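Local coordinates for protein tRNA (adenine(58)-N(1))-methyltransferase TrmI (Thermus thermophilus, PDB 2PWY) that catalyses the S-adenosyl-L-methionine-dependent methylation of adenosine 58 of tRNA at N1 and is required for cell growth at extreme temperatures, at residues L10-R15 with E40-A45; G155-A160 with L181-L186. One frame throughout, in Å; residues are numbered along the deposited sequence.

Interaction 1 and interaction 2 belong to the two domains of the subunit and follow one another along the chain, the first closing before the second opens. Their centres lie 44 Å apart, on opposite sides of the chain's centre, and about 30 Å separates their nearest atoms. Interaction 1 sets the short helix 39-45 on the small antiparallel sheet of the N-terminal domain, which may help to recognise tRNA, and it is remote from the cofactor. Interaction 2 sits in the catalytic domain, where residues 155-158 border the adenine of S-adenosyl-L-homocysteine and Lys183 of the helix 181-187 holds the same loop from the side away from the ligand.

Interaction 1 (L10-R15 with E40-A45); sequences LLLKDR and EALLEA
Leu42 is the first residue of 40-45 to meet the strand, and it takes both leucines that strand 10-13 turns toward the helix. Its CB receives CD1 of Leu10 at 3.9 Å, close to the helix backbone, while its two methyls go to Leu12. There CD1 of Leu12 rests against both methyls of Leu42, 3.8 Å from each of CD1 and CD2, and the two side chains lie about at right angles. In Leu42, CG stands anti to the carbonyl carbon (chi1 -58°), which carries the forked end out from the helix and over Leu12. Leu43, next along, contributes less: its CB leaves the helix neither toward nor away from the strand, but the end of the side chain comes nearer, Leu43 CD2 lying 4.3 Å from Leu10 CD1, at the solvent-facing margin. Thus CD1 of Leu10 touches both helix residues. Farther along, Ala45 turns its methyl to Val61 of the adjacent strand 58-62, which also packs on Leu12; Pro24 covers Leu10 and Leu43 from the loop after strand 19-22. The short segment axes run almost perpendicular (95°) and pass 10.6 Å apart, a helix laid across one face of the antiparallel sheet formed by 19-22, 10-13, 58-62 and 50-52. Leu11, on the other face, packs against helix 66-72. Between 10-15 and 40-45 the contact is purely apolar: three buried leucines, with Leu43 at the exposed margin, meet by van der Waals contact, without the directional constraint of a hydrogen bond.

Interaction 2 (G155-A160 with L181-L186); sequences GKLEEA and LEKAAL. With SAH (S-adenosyl-L-homocysteine), chain E.
Lys183 reaches from helix 181-187 to the carbonyl oxygens of the turn at 157-160, and its ammonium gives one direct hydrogen bond, NZ to Ala160 O at 2.8 Å. The donor lies in the plane of that carbonyl, with a C=O...N angle of 157°. A water links the same group to the turn, accepting from Lys183 NZ and donating only weakly to Glu158 O. The lysine's methylenes make van der Waals contact with carbonyl oxygens. CG is anti to the backbone N (chi1 -167°) and the chain then folds at chi2 and chi3, so that Lys183 CG passes 3.5 Å from Leu157 O and Lys183 CE 3.2 Å from Glu158 O. The apolar contact is looser, Leu157 CD1 to Lys183 CG at 4.4 Å. An alanine in place of Lys183 would probably leave Ala160 O without this donor and open a gap beside the turn. The loop, with a 3-10 segment at 157-159, follows strand 150-154, an edge strand within this chain of the Rossmann-like sheet of class I methyltransferases. Tyr127 of strand 123-128 packs on Leu157 and Ala160. Ligand bonds come from the loop's opposite side, at the Watson-Crick edge of adenine. Leu157 N donates to N1 of S-adenosyl-L-homocysteine at 3.1 Å, nearly straight at 167°, and the ligand's N6 donates to OE1 of Glu158, an S-adenosyl-L-methionine-binding residue, at 2.8 Å.

Interaction 1 (L10-R15 with E40-A45)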
loop_
_atom_site.group_PDB
_atom_site.type_symbol
_atom_site.label_atom_id
_atom_site.label_comp_id
_atom_site.label_asym_id
_atom_site.label_seq_id
_atom_site.Cartn_x
_atom_site.Cartn_y
_atom_site.Cartn_z
ATOM N N LEU A 10 4.831 -32.203 -10.487
ATOM C CA LEU A 10 4.870 -31.229 -11.561
ATOM C C LEU A 10 3.735 -30.240 -11.385
ATOM O O LEU A 10 2.738 -30.546 -10.746
ATOM C CB LEU A 10 4.725 -31.936 -12.916
ATOM C CG LEU A 10 5.837 -32.921 -13.285
ATOM C CD1 LEU A 10 5.403 -33.707 -14.506
ATOM C CD2 LEU A 10 7.163 -32.195 -13.536
ATOM N N LEU A 11 3.900 -29.045 -11.939
ATOM C CA LEU A 11 2.807 -28.090 -12.027
ATOM C C LEU A 11 2.552 -27.837 -13.503
ATOM O O LEU A 11 3.467 -27.475 -14.247
ATOM C CB LEU A 11 3.140 -26.781 -11.299
ATOM C CG LEU A 11 2.009 -25.750 -11.220
ATOM C CD1 LEU A 11 1.100 -26.118 -10.065
ATOM C CD2 LEU A 11 2.566 -24.335 -11.046
ATOM N N LEU A 12 1.311 -28.060 -13.912
ATOM C CA LEU A 12 0.885 -27.827 -15.281
ATOM C C LEU A 12 0.083 -26.536 -15.330
ATOM O O LEU A 12 -0.698 -26.251 -14.417
ATOM C CB LEU A 12 0.022 -28.989 -15.776
ATOM C CG LEU A 12 0.570 -30.411 -15.607
ATOM C CD1 LEU A 12 -0.391 -31.416 -16.245
ATOM C CD2 LEU A 12 1.984 -30.541 -16.190
ATOM N N LYS A 13 0.297 -25.749 -16.382
ATOM C CA LYS A 13 -0.531 -24.572 -16.650
ATOM C C LYS A 13 -1.101 -24.648 -18.062
ATOM O O LYS A 13 -0.379 -24.971 -19.028
ATOM C CB LYS A 13 0.257 -23.270 -16.486
ATOM C CG LYS A 13 0.704 -22.967 -15.052
ATOM C CD LYS A 13 1.126 -21.495 -14.874
ATOM C CE LYS A 13 2.568 -21.230 -15.365
ATOM N NZ LYS A 13 3.143 -19.897 -14.949
ATOM N N ASP A 14 -2.393 -24.358 -18.187
ATOM C CA ASP A 14 -3.030 -24.319 -19.501
ATOM C C ASP A 14 -3.013 -22.892 -20.057
ATOM O O ASP A 14 -2.491 -21.981 -19.404
ATOM C CB ASP A 14 -4.435 -24.955 -19.467
ATOM C CG ASP A 14 -5.408 -24.227 -18.538
ATOM O OD1 ASP A 14 -5.222 -23.024 -18.248
ATOM O OD2 ASP A 14 -6.391 -24.877 -18.114
ATOM N N ARG A 15 -3.556 -22.696 -21.261
ATOM C CA ARG A 15 -3.511 -21.385 -21.913
ATOM C C ARG A 15 -4.308 -20.305 -21.166
ATOM O O ARG A 15 -3.991 -19.122 -21.266
ATOM C CB ARG A 15 -3.953 -21.481 -23.378
ATOM N N GLU A 40 3.393 -40.006 -18.668
ATOM C CA GLU A 40 4.644 -40.191 -19.404
ATOM C C GLU A 40 4.943 -39.010 -20.330
ATOM O O GLU A 40 6.101 -38.603 -20.457
ATOM C CB GLU A 40 4.608 -41.484 -20.223
ATOM C CG GLU A 40 4.559 -42.758 -19.388
ATOM C CD GLU A 40 3.171 -43.099 -18.836
ATOM O OE1 GLU A 40 2.178 -42.398 -19.147
ATOM O OE2 GLU A 40 3.080 -44.092 -18.085
ATOM N N ALA A 41 3.911 -38.466 -20.972
ATOM C CA ALA A 41 4.105 -37.342 -21.905
ATOM C C ALA A 41 4.612 -36.120 -21.148
ATOM O O ALA A 41 5.423 -35.343 -21.666
ATOM C CB ALA A 41 2.825 -37.006 -22.639
ATOM N N LEU A 42 4.114 -35.958 -19.922
ATOM C CA LEU A 42 4.491 -34.844 -19.053
ATOM C C LEU A 42 5.949 -34.938 -18.664
ATOM O O LEU A 42 6.688 -33.956 -18.739
ATOM C CB LEU A 42 3.614 -34.809 -17.800
ATOM C CG LEU A 42 2.107 -34.682 -18.025
ATOM C CD1 LEU A 42 1.337 -34.801 -16.705
ATOM C CD2 LEU A 42 1.736 -33.396 -18.737
ATOM N N LEU A 43 6.357 -36.131 -18.252
ATOM C CA LEU A 43 7.733 -36.386 -17.865
ATOM C C LEU A 43 8.670 -36.219 -19.060
ATOM O O LEU A 43 9.769 -35.668 -18.937
ATOM C CB LEU A 43 7.848 -37.780 -17.247
ATOM C CG LEU A 43 6.993 -38.013 -15.982
ATOM C CD1 LEU A 43 6.759 -39.503 -15.753
ATOM C CD2 LEU A 43 7.625 -37.374 -14.749
ATOM N N GLU A 44 8.217 -36.673 -20.224
ATOM C CA GLU A 44 8.996 -36.532 -21.447
ATOM C C GLU A 44 9.214 -35.066 -21.828
ATOM O O GLU A 44 10.325 -34.681 -22.205
ATOM C CB GLU A 44 8.355 -37.352 -22.566
ATOM C CG GLU A 44 8.740 -38.820 -22.422
ATOM C CD GLU A 44 7.722 -39.807 -22.980
ATOM O OE1 GLU A 44 6.741 -39.377 -23.631
ATOM O OE2 GLU A 44 7.919 -41.027 -22.752
ATOM N N ALA A 45 8.165 -34.252 -21.703
ATOM C CA ALA A 45 8.264 -32.818 -21.980
ATOM C C ALA A 45 9.215 -32.187 -20.962
ATOM O O ALA A 45 10.126 -31.422 -21.317
ATOM C CB ALA A 45 6.894 -32.169 -21.916
#

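Interaction 2 (G155-A160 with L181-L186)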
loop_
_atom_site.group_PDB
_atom_site.type_symbol
_atom_site.label_atom_id
_atom_site.label_comp_id
_atom_site.label_asym_id
_atom_site.label_seq_id
_atom_site.Cartn_x
_atom_site.Cartn_y
_atom_site.Cartn_z
ATOM N N GLY A 155 1.196 -33.007 19.472
ATOM C CA GLY A 155 0.938 -32.472 20.806
ATOM C C GLY A 155 0.953 -30.963 20.855
ATOM O O GLY A 155 1.329 -30.298 19.887
ATOM N N LYS A 156 0.539 -30.426 21.997
ATOM C CA LYS A 156 0.559 -28.984 22.219
ATOM C C LYS A 156 1.973 -28.533 22.556
ATOM O O LYS A 156 2.679 -29.190 23.330
ATOM C CB LYS A 156 -0.404 -28.601 23.346
ATOM C CG LYS A 156 -1.869 -28.833 23.002
ATOM C CD LYS A 156 -2.734 -28.864 24.262
ATOM C CE LYS A 156 -4.212 -29.134 23.934
ATOM N NZ LYS A 156 -4.427 -30.380 23.102
ATOM N N LEU A 157 2.384 -27.417 21.963
ATOM C CA LEU A 157 3.690 -26.858 22.256
ATOM C C LEU A 157 3.838 -26.576 23.763
ATOM O O LEU A 157 4.910 -26.788 24.311
ATOM C CB LEU A 157 3.960 -25.601 21.417
ATOM C CG LEU A 157 5.331 -24.923 21.595
ATOM C CD1 LEU A 157 6.479 -25.914 21.353
ATOM C CD2 LEU A 157 5.485 -23.673 20.723
ATOM N N GLU A 158 2.752 -26.137 24.418
ATOM C CA GLU A 158 2.736 -25.860 25.873
ATOM C C GLU A 158 3.287 -27.009 26.710
ATOM O O GLU A 158 3.741 -26.796 27.840
ATOM C CB GLU A 158 1.305 -25.645 26.398
ATOM C CG GLU A 158 0.587 -24.459 25.926
ATOM C CD GLU A 158 -0.231 -24.738 24.692
ATOM O OE1 GLU A 158 0.313 -25.307 23.727
ATOM O OE2 GLU A 158 -1.419 -24.360 24.697
ATOM N N GLU A 159 3.190 -28.222 26.173
ATOM C CA GLU A 159 3.477 -29.441 26.932
ATOM C C GLU A 159 4.779 -30.099 26.487
ATOM O O GLU A 159 5.149 -31.176 26.975
ATOM C CB GLU A 159 2.284 -30.405 26.831
ATOM C CG GLU A 159 1.037 -29.797 27.477
ATOM C CD GLU A 159 -0.235 -30.599 27.283
ATOM O OE1 GLU A 159 -0.206 -31.676 26.648
ATOM O OE2 GLU A 159 -1.284 -30.136 27.780
ATOM N N ALA A 160 5.493 -29.429 25.584
ATOM C CA ALA A 160 6.708 -29.996 24.998
ATOM C C ALA A 160 7.853 -30.070 26.002
ATOM O O ALA A 160 8.015 -29.185 26.830
ATOM C CB ALA A 160 7.136 -29.180 23.798
ATOM N N LEU A 181 4.010 -18.744 25.111
ATOM C CA LEU A 181 5.105 -17.797 25.362
ATOM C C LEU A 181 6.055 -18.268 26.469
ATOM O O LEU A 181 7.255 -18.027 26.412
ATOM C CB LEU A 181 4.569 -16.409 25.700
ATOM C CG LEU A 181 3.988 -15.589 24.541
ATOM C CD1 LEU A 181 3.501 -14.248 25.069
ATOM C CD2 LEU A 181 4.998 -15.397 23.388
ATOM N N GLU A 182 5.512 -18.916 27.489
ATOM C CA GLU A 182 6.349 -19.472 28.551
ATOM C C GLU A 182 7.337 -20.513 27.977
ATOM O O GLU A 182 8.549 -20.454 28.223
ATOM C CB GLU A 182 5.467 -20.087 29.634
ATOM C CG GLU A 182 6.271 -20.628 30.834
ATOM C CD GLU A 182 5.380 -21.234 31.904
ATOM O OE1 GLU A 182 4.285 -20.690 32.174
ATOM O OE2 GLU A 182 5.780 -22.261 32.487
ATOM N N LYS A 183 6.810 -21.452 27.203
ATOM C CA LYS A 183 7.644 -22.473 26.569
ATOM C C LYS A 183 8.628 -21.857 25.565
ATOM O O LYS A 183 9.813 -22.225 25.539
ATOM C CB LYS A 183 6.763 -23.529 25.892
ATOM C CG LYS A 183 7.490 -24.795 25.480
ATOM C CD LYS A 183 7.998 -25.606 26.675
ATOM C CE LYS A 183 6.858 -26.126 27.532
ATOM N NZ LYS A 183 7.294 -27.130 28.531
ATOM N N ALA A 184 8.141 -20.922 24.740
ATOM C CA ALA A 184 9.012 -20.225 23.775
ATOM C C ALA A 184 10.138 -19.439 24.444
ATOM O O ALA A 184 11.269 -19.472 23.972
ATOM C CB ALA A 184 8.186 -19.301 22.863
ATOM N N ALA A 185 9.837 -18.744 25.544
ATOM C CA ALA A 185 10.877 -18.010 26.278
ATOM C C ALA A 185 11.942 -18.963 26.828
ATOM O O ALA A 185 13.125 -18.652 26.819
ATOM C CB ALA A 185 10.273 -17.183 27.386
ATOM N N LEU A 186 11.514 -20.128 27.295
ATOM C CA LEU A 186 12.460 -21.134 27.778
ATOM C C LEU A 186 13.366 -21.626 26.646
ATOM O O LEU A 186 14.587 -21.671 26.803
ATOM C CB LEU A 186 11.710 -22.308 28.407
ATOM C CG LEU A 186 12.576 -23.437 28.970
ATOM C CD1 LEU A 186 13.262 -22.994 30.238
ATOM C CD2 LEU A 186 11.692 -24.631 29.242
HETATM N N SAH E . 1.931 -22.319 9.245
HETATM C CA SAH E . 1.105 -23.525 8.915
HETATM C CB SAH E . -0.365 -23.286 9.239
HETATM C CG SAH E . -0.643 -23.315 10.744
HETATM S SD SAH E . -2.431 -23.288 11.039
HETATM C C SAH E . 1.303 -23.861 7.450
HETATM O O SAH E . 1.962 -23.100 6.725
HETATM O OXT SAH E . 0.831 -24.900 6.975
HETATM C "C5'" SAH E . -2.326 -23.370 12.846
HETATM C "C4'" SAH E . -2.107 -24.801 13.348
HETATM O "O4'" SAH E . -1.647 -24.751 14.683
HETATM C "C3'" SAH E . -3.359 -25.688 13.365
HETATM O "O3'" SAH E . -3.060 -26.890 12.663
HETATM C "C2'" SAH E . -3.629 -25.946 14.848
HETATM O "O2'" SAH E . -4.105 -27.244 15.121
HETATM C "C1'" SAH E . -2.250 -25.797 15.440
HETATM N N9 SAH E . -2.138 -25.339 16.834
HETATM C C8 SAH E . -2.793 -24.288 17.412
HETATM N N7 SAH E . -2.328 -24.164 18.676
HETATM C C5 SAH E . -1.360 -25.080 18.898
HETATM C C6 SAH E . -0.564 -25.379 20.010
HETATM N N6 SAH E . -0.671 -24.680 21.151
HETATM N N1 SAH E . 0.351 -26.418 19.897
HETATM C C2 SAH E . 0.466 -27.141 18.734
HETATM N N3 SAH E . -0.334 -26.841 17.649
HETATM C C4 SAH E . -1.227 -25.827 17.734
HETATM O O HOH W 1 5.275 -28.557 30.244
#